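Local coordinates for protein 4-hydroxy-3-methylbut-2-enyl diphosphate reductase (Aquifex aeolicus, PDB 3DNF) that reduces (E)-4-hydroxy-3-methylbut-2-enyl diphosphate to isopentenyl and dimethylallyl diphosphate, using an iron-sulfur cluster, in the last step of the non-mevalonate isoprenoid pathway, at residues 69-74 with 93-98. Residues are numbered along the deposited sequence; the frame is centred on the assembly and turned at random.
Sequences VIIRSH and DATCPY. With F3S (Fe3-s4 cluster), chain E.
C96 is a cluster ligand whose backbone is pinned by S73 of the neighbouring loop. C96 N gives a nearly straight bond to S73 O (2.8 Å, 171°). With SG anti to its backbone N (chi1 -176°), C96 binds an iron of the cluster, SG to FE3 2.2 Å. The same sulfur caps helix 97-111 by accepting from Y98 N. Two adjacent parallel strands, 68-71 and 90-93, lead into this loop pair. Just past the strand ends, A94 N gives I71 O only a weak bond. CA-H...O contacts add to it, as from S73 CA to A94 O (3.3 Å). A94 CB also packs on I70 CG2 (3.8 Å). D93 forms an Asx turn: its OD1 accepts T95 N from above the carboxylate plane. Its syn lone pair takes the hydroxyl T95 OG1 at 2.6 Å. I71 CG2 touches both side chains and comes within 3.5 Å of T95 OG1. An alanine at D93 would probably leave T95 N and OG1 without their acceptor and let the turn before C96 shift. H74, predicted to bind substrate, accepts from R72 NH2 at NE2 (2.8 Å), while P39 O holds R72 NH1. The S73-C96 bond thus ties the iron ligand's loop to that of a probable substrate-binding histidine.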
# COMPACT_ATOMS: atom_id res chain seq x y z
N VAL B 69 2.66 17.61 -36.56
CA VAL B 69 2.16 16.39 -35.93
C VAL B 69 1.80 16.67 -34.48
O VAL B 69 2.49 17.40 -33.76
CB VAL B 69 3.16 15.19 -36.00
CG1 VAL B 69 3.30 14.67 -37.45
CG2 VAL B 69 4.47 15.64 -35.44
N ILE B 70 0.63 16.15 -34.09
CA ILE B 70 0.08 16.33 -32.73
C ILE B 70 0.21 15.06 -31.89
O ILE B 70 -0.34 13.97 -32.23
CB ILE B 70 -1.38 16.83 -32.78
CG1 ILE B 70 -1.46 18.15 -33.59
CG2 ILE B 70 -1.95 17.03 -31.34
CD1 ILE B 70 -2.75 18.30 -34.34
N ILE B 71 0.98 15.18 -30.82
CA ILE B 71 1.17 14.04 -29.87
C ILE B 71 -0.15 13.86 -29.11
O ILE B 71 -0.67 14.84 -28.59
CB ILE B 71 2.31 14.31 -28.90
CG1 ILE B 71 3.64 14.49 -29.69
CG2 ILE B 71 2.40 13.18 -27.78
CD1 ILE B 71 4.86 14.79 -28.83
N ARG B 72 -0.66 12.62 -29.02
CA ARG B 72 -1.94 12.40 -28.37
C ARG B 72 -1.83 12.54 -26.86
O ARG B 72 -0.72 12.60 -26.30
CB ARG B 72 -2.53 11.03 -28.75
CG ARG B 72 -2.75 10.85 -30.28
CD ARG B 72 -3.51 9.58 -30.56
NE ARG B 72 -2.79 8.37 -30.16
CZ ARG B 72 -3.07 7.15 -30.64
NH1 ARG B 72 -3.99 6.99 -31.56
NH2 ARG B 72 -2.37 6.10 -30.22
N SER B 73 -3.00 12.61 -26.22
CA SER B 73 -3.11 12.85 -24.79
C SER B 73 -2.32 11.84 -23.94
O SER B 73 -1.95 12.17 -22.81
CB SER B 73 -4.57 12.89 -24.35
OG SER B 73 -5.14 11.59 -24.54
N HIS B 74 -2.07 10.66 -24.48
CA HIS B 74 -1.30 9.59 -23.79
C HIS B 74 0.20 9.79 -23.84
O HIS B 74 0.94 9.15 -23.09
CB HIS B 74 -1.75 8.15 -24.19
CG HIS B 74 -1.54 7.80 -25.63
ND1 HIS B 74 -0.35 8.00 -26.29
CD2 HIS B 74 -2.36 7.19 -26.53
CE1 HIS B 74 -0.45 7.57 -27.54
NE2 HIS B 74 -1.66 7.06 -27.70
N ASP B 93 2.64 19.30 -28.69
CA ASP B 93 2.57 18.32 -27.62
C ASP B 93 1.23 18.46 -26.91
O ASP B 93 1.09 19.34 -26.08
CB ASP B 93 3.69 18.47 -26.61
CG ASP B 93 3.70 17.34 -25.57
OD1 ASP B 93 2.89 16.40 -25.74
OD2 ASP B 93 4.57 17.36 -24.68
N ALA B 94 0.31 17.52 -27.17
CA ALA B 94 -0.99 17.54 -26.52
C ALA B 94 -1.10 16.42 -25.46
O ALA B 94 -2.19 16.05 -25.06
CB ALA B 94 -2.13 17.44 -27.53
N THR B 95 0.04 15.88 -25.01
CA THR B 95 0.04 15.00 -23.84
C THR B 95 -0.74 15.63 -22.68
O THR B 95 -0.54 16.78 -22.34
CB THR B 95 1.49 14.75 -23.36
OG1 THR B 95 2.24 14.26 -24.46
CG2 THR B 95 1.50 13.68 -22.23
N CYS B 96 -1.65 14.86 -22.07
CA CYS B 96 -2.40 15.38 -20.91
C CYS B 96 -1.44 15.83 -19.79
O CYS B 96 -0.46 15.10 -19.51
CB CYS B 96 -3.37 14.30 -20.37
SG CYS B 96 -4.43 14.89 -19.02
N PRO B 97 -1.67 17.02 -19.18
CA PRO B 97 -0.89 17.50 -18.02
C PRO B 97 -0.80 16.42 -16.93
O PRO B 97 0.24 16.30 -16.29
CB PRO B 97 -1.69 18.72 -17.55
CG PRO B 97 -2.27 19.24 -18.85
CD PRO B 97 -2.74 18.00 -19.52
N TYR B 98 -1.83 15.59 -16.79
CA TYR B 98 -1.80 14.54 -15.75
C TYR B 98 -0.93 13.36 -16.13
O TYR B 98 -0.40 12.67 -15.27
CB TYR B 98 -3.20 14.08 -15.34
CG TYR B 98 -4.04 15.28 -14.95
CD1 TYR B 98 -3.51 16.30 -14.17
CD2 TYR B 98 -5.35 15.42 -15.41
CE1 TYR B 98 -4.25 17.43 -13.84
CE2 TYR B 98 -6.11 16.54 -15.07
CZ TYR B 98 -5.54 17.54 -14.29
OH TYR B 98 -6.28 18.65 -13.93
FE1 F3S E . -7.47 12.01 -16.96
FE3 F3S E . -5.86 13.29 -18.73
FE4 F3S E . -8.05 12.29 -19.29
S1 F3S E . -5.26 11.66 -17.26
S2 F3S E . -8.94 10.71 -18.11
S3 F3S E . -7.89 14.01 -17.98
S4 F3S E . -6.49 12.52 -20.81